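Local coordinates for protein dihydrolipoyl dehydrogenase (Elizabethkingia anophelis NUHP1, PDB 6UZI) that probably oxidises the dihydrolipoyl groups of lipoylated proteins with NAD(+), using one FAD per subunit and a redox-active disulfide, at residues Y317-V322 against V337-T342; V25-C30 against T37-K42. All blocks are in the same frame, centred on the assembly; numbering follows the deposited sequence.

Contact 1. Residues Y317-V322 against V337-T342. With FAD (flavin-adenine dinucleotide), chain E.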
loop_
_atom_site.group_PDB
_atom_site.type_symbol
_atom_site.label_atom_id
_atom_site.label_comp_id
_atom_site.label_asym_id
_atom_site.label_seq_id
_atom_site.Cartn_x
_atom_site.Cartn_y
_atom_site.Cartn_z
ATOM N N TYR A 317 -15.071 -4.431 -32.721
ATOM C CA TYR A 317 -13.875 -4.523 -31.899
ATOM C C TYR A 317 -14.092 -5.534 -30.782
ATOM O O TYR A 317 -15.214 -5.954 -30.492
ATOM C CB TYR A 317 -13.518 -3.159 -31.300
ATOM C CG TYR A 317 -13.143 -2.101 -32.310
ATOM C CD1 TYR A 317 -14.107 -1.500 -33.115
ATOM C CD2 TYR A 317 -11.825 -1.675 -32.437
ATOM C CE1 TYR A 317 -13.764 -0.524 -34.033
ATOM C CE2 TYR A 317 -11.476 -0.704 -33.345
ATOM C CZ TYR A 317 -12.444 -0.126 -34.139
ATOM O OH TYR A 317 -12.083 0.848 -35.045
ATOM N N ALA A 318 -13.003 -5.895 -30.117
ATOM C CA ALA A 318 -13.085 -6.869 -29.041
ATOM C C ALA A 318 -12.004 -6.567 -28.017
ATOM O O ALA A 318 -10.877 -6.210 -28.381
ATOM C CB ALA A 318 -12.947 -8.289 -29.581
ATOM N N ILE A 319 -12.354 -6.722 -26.737
ATOM C CA ILE A 319 -11.495 -6.353 -25.619
ATOM C C ILE A 319 -11.569 -7.429 -24.548
ATOM O O ILE A 319 -12.468 -8.273 -24.539
ATOM C CB ILE A 319 -11.903 -5.003 -24.979
ATOM C CG1 ILE A 319 -13.340 -5.105 -24.462
ATOM C CG2 ILE A 319 -11.731 -3.844 -25.953
ATOM C CD1 ILE A 319 -13.835 -3.877 -23.758
ATOM N N GLY A 320 -10.610 -7.376 -23.625
ATOM C CA GLY A 320 -10.728 -8.127 -22.389
ATOM C C GLY A 320 -10.317 -9.584 -22.523
ATOM O O GLY A 320 -9.490 -9.954 -23.357
ATOM N N ASP A 321 -10.936 -10.426 -21.687
ATOM C CA ASP A 321 -10.569 -11.836 -21.628
ATOM C C ASP A 321 -10.887 -12.571 -22.921
ATOM O O ASP A 321 -10.361 -13.667 -23.145
ATOM C CB ASP A 321 -11.295 -12.540 -20.472
ATOM C CG ASP A 321 -10.702 -12.224 -19.099
ATOM O OD1 ASP A 321 -9.956 -11.235 -18.953
ATOM O OD2 ASP A 321 -10.985 -12.985 -18.152
ATOM N N VAL A 322 -11.713 -11.986 -23.794
ATOM C CA VAL A 322 -12.094 -12.693 -25.014
ATOM C C VAL A 322 -11.050 -12.527 -26.108
ATOM O O VAL A 322 -11.166 -13.155 -27.171
ATOM C CB VAL A 322 -13.495 -12.223 -25.461
ATOM C CG1 VAL A 322 -13.419 -10.965 -26.341
ATOM C CG2 VAL A 322 -14.287 -13.357 -26.108
ATOM N N VAL A 337 -11.183 1.487 -22.778
ATOM C CA VAL A 337 -10.895 2.902 -23.004
ATOM C C VAL A 337 -10.172 3.094 -24.330
ATOM O O VAL A 337 -10.387 4.086 -25.038
ATOM C CB VAL A 337 -10.077 3.478 -21.834
ATOM C CG1 VAL A 337 -9.702 4.918 -22.118
ATOM C CG2 VAL A 337 -10.863 3.374 -20.544
ATOM N N PHE A 338 -9.309 2.143 -24.687
ATOM C CA PHE A 338 -8.579 2.226 -25.945
ATOM C C PHE A 338 -9.536 2.220 -27.131
ATOM O O PHE A 338 -9.425 3.058 -28.036
ATOM C CB PHE A 338 -7.579 1.069 -26.044
ATOM C CG PHE A 338 -6.782 1.055 -27.322
ATOM C CD1 PHE A 338 -5.535 1.660 -27.380
ATOM C CD2 PHE A 338 -7.274 0.434 -28.464
ATOM C CE1 PHE A 338 -4.794 1.651 -28.559
ATOM C CE2 PHE A 338 -6.540 0.425 -29.643
ATOM C CZ PHE A 338 -5.300 1.030 -29.690
ATOM N N VAL A 339 -10.484 1.276 -27.148
ATOM C CA VAL A 339 -11.389 1.186 -28.292
ATOM C C VAL A 339 -12.268 2.429 -28.385
ATOM O O VAL A 339 -12.439 3.003 -29.471
ATOM C CB VAL A 339 -12.226 -0.104 -28.223
ATOM C CG1 VAL A 339 -13.328 -0.066 -29.260
ATOM C CG2 VAL A 339 -11.341 -1.314 -28.474
ATOM N N ALA A 340 -12.796 2.894 -27.250
ATOM C CA ALA A 340 -13.661 4.069 -27.264
ATOM C C ALA A 340 -12.933 5.280 -27.834
ATOM O O ALA A 340 -13.471 5.998 -28.686
ATOM C CB ALA A 340 -14.175 4.365 -25.853
ATOM N N GLU A 341 -11.701 5.521 -27.383
ATOM C CA GLU A 341 -10.953 6.660 -27.901
ATOM C C GLU A 341 -10.576 6.457 -29.362
ATOM O O GLU A 341 -10.585 7.416 -30.143
ATOM C CB GLU A 341 -9.719 6.897 -27.032
ATOM C CG GLU A 341 -10.068 7.474 -25.673
ATOM C CD GLU A 341 -8.900 7.517 -24.728
ATOM O OE1 GLU A 341 -7.764 7.292 -25.183
ATOM O OE2 GLU A 341 -9.120 7.774 -23.524
ATOM N N THR A 342 -10.302 5.211 -29.758
ATOM C CA THR A 342 -10.053 4.919 -31.164
ATOM C C THR A 342 -11.290 5.206 -32.006
ATOM O O THR A 342 -11.190 5.792 -33.089
ATOM C CB THR A 342 -9.613 3.460 -31.315
ATOM O OG1 THR A 342 -8.257 3.319 -30.874
ATOM C CG2 THR A 342 -9.744 2.983 -32.766
HETATM P PA FAD E . -16.120 -10.698 -17.946
HETATM O O1A FAD E . -15.887 -10.070 -16.624
HETATM O O2A FAD E . -15.585 -12.134 -17.910
HETATM O O5B FAD E . -17.695 -10.813 -18.184
HETATM C C5B FAD E . -18.196 -10.487 -19.491
HETATM C C4B FAD E . -19.700 -10.477 -19.421
HETATM O O4B FAD E . -20.250 -10.768 -20.718
HETATM C C3B FAD E . -20.341 -11.478 -18.446
HETATM O O3B FAD E . -21.027 -10.756 -17.432
HETATM C C2B FAD E . -21.341 -12.262 -19.315
HETATM O O2B FAD E . -22.570 -12.513 -18.640
HETATM C C1B FAD E . -21.520 -11.337 -20.515
HETATM N N9A FAD E . -21.901 -11.999 -21.753
HETATM C C8A FAD E . -21.235 -13.019 -22.384
HETATM N N7A FAD E . -21.771 -13.385 -23.522
HETATM C C5A FAD E . -22.874 -12.549 -23.652
HETATM C C6A FAD E . -23.859 -12.427 -24.647
HETATM N N6A FAD E . -23.873 -13.147 -25.773
HETATM N N1A FAD E . -24.828 -11.504 -24.461
HETATM C C2A FAD E . -24.799 -10.757 -23.352
HETATM N N3A FAD E . -23.916 -10.776 -22.349
HETATM C C4A FAD E . -22.968 -11.700 -22.560
HETATM N N1 FAD E . -8.709 -10.352 -12.335
HETATM C C2 FAD E . -7.962 -9.371 -11.772
HETATM O O2 FAD E . -7.477 -8.467 -12.451
HETATM N N3 FAD E . -7.747 -9.369 -10.405
HETATM C C4 FAD E . -8.237 -10.298 -9.504
HETATM O O4 FAD E . -7.993 -10.192 -8.304
HETATM C C4X FAD E . -9.032 -11.331 -10.109
HETATM N N5 FAD E . -9.564 -12.232 -9.334
HETATM C C5X FAD E . -10.378 -13.189 -9.923
HETATM C C6 FAD E . -11.003 -14.126 -9.103
HETATM C C7 FAD E . -11.881 -15.067 -9.629
HETATM C C7M FAD E . -12.551 -16.051 -8.707
HETATM C C8 FAD E . -12.139 -15.075 -11.013
HETATM C C8M FAD E . -13.134 -16.038 -11.609
HETATM C C9 FAD E . -11.500 -14.156 -11.837
HETATM C C9A FAD E . -10.628 -13.212 -11.306
HETATM N N10 FAD E . -10.015 -12.231 -12.107
HETATM C C10 FAD E . -9.217 -11.275 -11.539
HETATM C "C1'" FAD E . -10.249 -12.194 -13.555
HETATM C "C2'" FAD E . -11.306 -11.169 -13.944
HETATM O "O2'" FAD E . -12.604 -11.588 -13.517
HETATM C "C3'" FAD E . -11.301 -10.906 -15.450
HETATM O "O3'" FAD E . -9.964 -10.764 -15.908
HETATM C "C4'" FAD E . -12.099 -9.660 -15.834
HETATM O "O4'" FAD E . -13.404 -9.774 -15.263
HETATM C "C5'" FAD E . -12.171 -9.433 -17.329
HETATM O "O5'" FAD E . -13.564 -9.209 -17.613
HETATM P P FAD E . -14.170 -8.813 -19.071
HETATM O O1P FAD E . -14.759 -7.453 -19.165
HETATM O O2P FAD E . -13.231 -9.100 -20.224
HETATM O O3P FAD E . -15.316 -9.928 -19.094
#
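The Tyr317 ring takes two methyls of helix 329-343 obliquely, neither squarely over its face nor at its edge: Val339 CG1 sits against its root, 3.7 Å from Tyr317 CG, and about one helical turn on the Thr342 methyl lies near its outer end, CG2 to Tyr317 OH 3.9 Å. A second flat group, the Phe338 ring, has Thr342 OG1 3.6 Å above one face, offset toward the rim. That hydroxyl also hydrogen-bonds to Phe338 O from above the carbonyl plane, while Thr342 N reaches the same oxygen from the opposite face. With its CG1 anti to the backbone N (chi1 170°), Val339 divides its methyls between two partners, CG1 for the tyrosine and CG2 for Ile319 CG2 at 3.6 Å. This is the last of the parallel strands of the sheet of the FAD-binding Rossmann-type domain, packing on the helix that follows it, and Val339 and Ile319 both also touch Ile149 of the neighbouring strand 148-150. Past the strand the chain turns to the cofactor. Asp321 N donates to FAD O2P at 3.0 Å, nearly straight at 167°, and Asp321 OD1 accepts from the ribityl O3' at 3.1 Å; Ser154 holds the other carboxylate oxygen.

Contact 2. Residues V25-C30 against T37-K42. With FAD (flavin-adenine dinucleotide), chain E.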
loop_
_atom_site.group_PDB
_atom_site.type_symbol
_atom_site.label_atom_id
_atom_site.label_comp_id
_atom_site.label_asym_id
_atom_site.label_seq_id
_atom_site.Cartn_x
_atom_site.Cartn_y
_atom_site.Cartn_z
ATOM N N VAL A 25 -16.701 -0.204 -18.519
ATOM C CA VAL A 25 -15.794 0.933 -18.619
ATOM C C VAL A 25 -15.742 1.439 -20.055
ATOM O O VAL A 25 -15.802 2.646 -20.302
ATOM C CB VAL A 25 -14.399 0.560 -18.088
ATOM C CG1 VAL A 25 -13.366 1.587 -18.507
ATOM C CG2 VAL A 25 -14.442 0.445 -16.566
ATOM N N ALA A 26 -15.704 0.524 -21.025
ATOM C CA ALA A 26 -15.763 0.930 -22.425
ATOM C C ALA A 26 -17.027 1.725 -22.719
ATOM O O ALA A 26 -16.983 2.725 -23.444
ATOM C CB ALA A 26 -15.684 -0.293 -23.335
ATOM N N ALA A 27 -18.168 1.283 -22.183
ATOM C CA ALA A 27 -19.417 2.000 -22.415
ATOM C C ALA A 27 -19.356 3.414 -21.853
ATOM O O ALA A 27 -19.750 4.372 -22.527
ATOM C CB ALA A 27 -20.591 1.230 -21.808
ATOM N N ILE A 28 -18.836 3.571 -20.634
ATOM C CA ILE A 28 -18.741 4.901 -20.036
ATOM C C ILE A 28 -17.854 5.797 -20.884
ATOM O O ILE A 28 -18.180 6.963 -21.140
ATOM C CB ILE A 28 -18.219 4.804 -18.591
ATOM C CG1 ILE A 28 -19.236 4.088 -17.703
ATOM C CG2 ILE A 28 -17.900 6.177 -18.040
ATOM C CD1 ILE A 28 -18.740 3.839 -16.303
ATOM N N ARG A 29 -16.722 5.264 -21.343
ATOM C CA ARG A 29 -15.831 6.064 -22.168
ATOM C C ARG A 29 -16.471 6.407 -23.509
ATOM O O ARG A 29 -16.245 7.503 -24.037
ATOM C CB ARG A 29 -14.505 5.326 -22.353
ATOM C CG ARG A 29 -13.388 6.177 -22.917
ATOM C CD ARG A 29 -12.847 7.103 -21.863
ATOM N NE ARG A 29 -11.893 8.040 -22.442
ATOM C CZ ARG A 29 -12.149 9.324 -22.669
ATOM N NH1 ARG A 29 -13.334 9.826 -22.355
ATOM N NH2 ARG A 29 -11.218 10.100 -23.202
ATOM N N CYS A 30 -17.282 5.502 -24.066
ATOM C CA CYS A 30 -18.015 5.825 -25.289
ATOM C C CYS A 30 -19.051 6.908 -25.034
ATOM O O CYS A 30 -19.241 7.807 -25.863
ATOM C CB CYS A 30 -18.681 4.573 -25.864
ATOM S SG CYS A 30 -17.552 3.493 -26.764
ATOM N N THR A 37 -24.817 5.076 -26.715
ATOM C CA THR A 37 -24.228 3.796 -26.352
ATOM C C THR A 37 -25.234 2.889 -25.654
ATOM O O THR A 37 -26.038 3.340 -24.831
ATOM C CB THR A 37 -23.013 4.013 -25.452
ATOM O OG1 THR A 37 -22.168 5.003 -26.045
ATOM C CG2 THR A 37 -22.224 2.727 -25.302
ATOM N N VAL A 38 -25.172 1.606 -25.975
ATOM C CA VAL A 38 -25.989 0.596 -25.322
ATOM C C VAL A 38 -25.073 -0.531 -24.867
ATOM O O VAL A 38 -24.070 -0.838 -25.524
ATOM C CB VAL A 38 -27.105 0.069 -26.253
ATOM C CG1 VAL A 38 -26.515 -0.529 -27.522
ATOM C CG2 VAL A 38 -27.977 -0.946 -25.529
ATOM N N ILE A 39 -25.393 -1.121 -23.721
ATOM C CA ILE A 39 -24.646 -2.248 -23.185
ATOM C C ILE A 39 -25.636 -3.373 -22.915
ATOM O O ILE A 39 -26.753 -3.135 -22.439
ATOM C CB ILE A 39 -23.851 -1.867 -21.916
ATOM C CG1 ILE A 39 -22.959 -3.024 -21.475
ATOM C CG2 ILE A 39 -24.781 -1.437 -20.785
ATOM C CD1 ILE A 39 -21.964 -2.648 -20.378
ATOM N N ILE A 40 -25.235 -4.596 -23.247
ATOM C CA ILE A 40 -26.101 -5.763 -23.166
ATOM C C ILE A 40 -25.467 -6.759 -22.202
ATOM O O ILE A 40 -24.269 -7.045 -22.302
ATOM C CB ILE A 40 -26.316 -6.386 -24.557
ATOM C CG1 ILE A 40 -26.921 -5.349 -25.506
ATOM C CG2 ILE A 40 -27.225 -7.608 -24.472
ATOM C CD1 ILE A 40 -26.742 -5.668 -26.961
ATOM N N GLU A 41 -26.268 -7.277 -21.269
ATOM C CA GLU A 41 -25.815 -8.258 -20.288
ATOM C C GLU A 41 -26.851 -9.358 -20.104
ATOM O O GLU A 41 -28.029 -9.072 -19.867
ATOM C CB GLU A 41 -25.525 -7.611 -18.935
ATOM C CG GLU A 41 -25.197 -8.631 -17.854
ATOM C CD GLU A 41 -24.073 -9.576 -18.256
ATOM O OE1 GLU A 41 -22.929 -9.112 -18.477
ATOM O OE2 GLU A 41 -24.342 -10.788 -18.358
ATOM N N LYS A 42 -26.396 -10.614 -20.201
ATOM C CA LYS A 42 -27.260 -11.780 -20.014
ATOM C C LYS A 42 -27.527 -12.075 -18.542
ATOM O O LYS A 42 -28.577 -12.637 -18.208
ATOM C CB LYS A 42 -26.623 -13.007 -20.667
ATOM C CG LYS A 42 -25.184 -13.231 -20.226
ATOM C CD LYS A 42 -24.750 -14.668 -20.375
ATOM C CE LYS A 42 -24.736 -15.066 -21.823
ATOM N NZ LYS A 42 -24.246 -16.458 -22.000
HETATM P PA FAD E . -16.120 -10.698 -17.946
HETATM O O1A FAD E . -15.887 -10.070 -16.624
HETATM O O2A FAD E . -15.585 -12.134 -17.910
HETATM O O5B FAD E . -17.695 -10.813 -18.184
HETATM C C5B FAD E . -18.196 -10.487 -19.491
HETATM C C4B FAD E . -19.700 -10.477 -19.421
HETATM O O4B FAD E . -20.250 -10.768 -20.718
HETATM C C3B FAD E . -20.341 -11.478 -18.446
HETATM O O3B FAD E . -21.027 -10.756 -17.432
HETATM C C2B FAD E . -21.341 -12.262 -19.315
HETATM O O2B FAD E . -22.570 -12.513 -18.640
HETATM C C1B FAD E . -21.520 -11.337 -20.515
HETATM N N9A FAD E . -21.901 -11.999 -21.753
HETATM C C8A FAD E . -21.235 -13.019 -22.384
HETATM N N7A FAD E . -21.771 -13.385 -23.522
HETATM C C5A FAD E . -22.874 -12.549 -23.652
HETATM C C6A FAD E . -23.859 -12.427 -24.647
HETATM N N6A FAD E . -23.873 -13.147 -25.773
HETATM N N1A FAD E . -24.828 -11.504 -24.461
HETATM C C2A FAD E . -24.799 -10.757 -23.352
HETATM N N3A FAD E . -23.916 -10.776 -22.349
HETATM C C4A FAD E . -22.968 -11.700 -22.560
HETATM N N1 FAD E . -8.709 -10.352 -12.335
HETATM C C2 FAD E . -7.962 -9.371 -11.772
HETATM O O2 FAD E . -7.477 -8.467 -12.451
HETATM N N3 FAD E . -7.747 -9.369 -10.405
HETATM C C4 FAD E . -8.237 -10.298 -9.504
HETATM O O4 FAD E . -7.993 -10.192 -8.304
HETATM C C4X FAD E . -9.032 -11.331 -10.109
HETATM N N5 FAD E . -9.564 -12.232 -9.334
HETATM C C5X FAD E . -10.378 -13.189 -9.923
HETATM C C6 FAD E . -11.003 -14.126 -9.103
HETATM C C7 FAD E . -11.881 -15.067 -9.629
HETATM C C7M FAD E . -12.551 -16.051 -8.707
HETATM C C8 FAD E . -12.139 -15.075 -11.013
HETATM C C8M FAD E . -13.134 -16.038 -11.609
HETATM C C9 FAD E . -11.500 -14.156 -11.837
HETATM C C9A FAD E . -10.628 -13.212 -11.306
HETATM N N10 FAD E . -10.015 -12.231 -12.107
HETATM C C10 FAD E . -9.217 -11.275 -11.539
HETATM C "C1'" FAD E . -10.249 -12.194 -13.555
HETATM C "C2'" FAD E . -11.306 -11.169 -13.944
HETATM O "O2'" FAD E . -12.604 -11.588 -13.517
HETATM C "C3'" FAD E . -11.301 -10.906 -15.450
HETATM O "O3'" FAD E . -9.964 -10.764 -15.908
HETATM C "C4'" FAD E . -12.099 -9.660 -15.834
HETATM O "O4'" FAD E . -13.404 -9.774 -15.263
HETATM C "C5'" FAD E . -12.171 -9.433 -17.329
HETATM O "O5'" FAD E . -13.564 -9.209 -17.613
HETATM P P FAD E . -14.170 -8.813 -19.071
HETATM O O1P FAD E . -14.759 -7.453 -19.165
HETATM O O2P FAD E . -13.231 -9.100 -20.224
HETATM O O3P FAD E . -15.316 -9.928 -19.094
#
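Ala27 CB, on helix 21-32, meets strand 37-41 by van der Waals contact between two side chains, 4.1 Å from Thr37 CG2 and 4.4 Å from Ile39 CD1. Thr37 also leans on Cys30, whose CB lies 3.5 Å from Thr37 OG1; with OG1 beside its own backbone N (chi1 -49°), the threonine sets its hydroxyl against Cys30 and its methyl within reach of both helix residues. The small helix side chains are consistent with the 8.5 Å between the axes of the two segments, which run nearly antiparallel at 169°. Polar interactions gather at the far end of the strand, where Glu41 grips the adenosine ribose of FAD. Its chain bends at chi2, and the two carboxylate oxygens each take one hydroxyl: OE1 accepts from FAD O3B at 2.7 Å, and OE2 is paired with FAD O2B at a very short, so doubtful, 2.5 Å. Ser19 OG and Tyr43 N hold the same two oxygens from the protein side. Beside them the aliphatic chain of Lys42, poorly ordered, lies along the adenine. Strand 14-17, helix 21-32 and strand 37-41 form the beta-alpha-beta unit of a Rossmann-type dinucleotide-binding fold, in which an acidic residue ending the second strand binds the adenosine ribose.

Contacts 1 and 2 lie with centres about 11 Å apart and involve the same parallel sheet, strand 37-41 next to one end and strand 316-318 at the other. Their helices pack directly on each other: Val337 CG2 touches Val25 CG1 at 3.7 Å, Ala340 CB meets Cys30 SG at 3.6 Å, and the Glu341 OE2 to Arg29 NE salt bridge measures 3.0 Å. Glu341 also pairs with Arg448 of the second subunit, tying this helix pair to the dimer interface. One segment of each contact reaches the same FAD, 37-42 at the adenosine ribose and 317-322 at the pyrophosphate and ribityl chain. Gly22, starting contact 2's helix, also hydrogen-bonds FAD; Ile319 of contact 1 packs near Gly22 and Gly23.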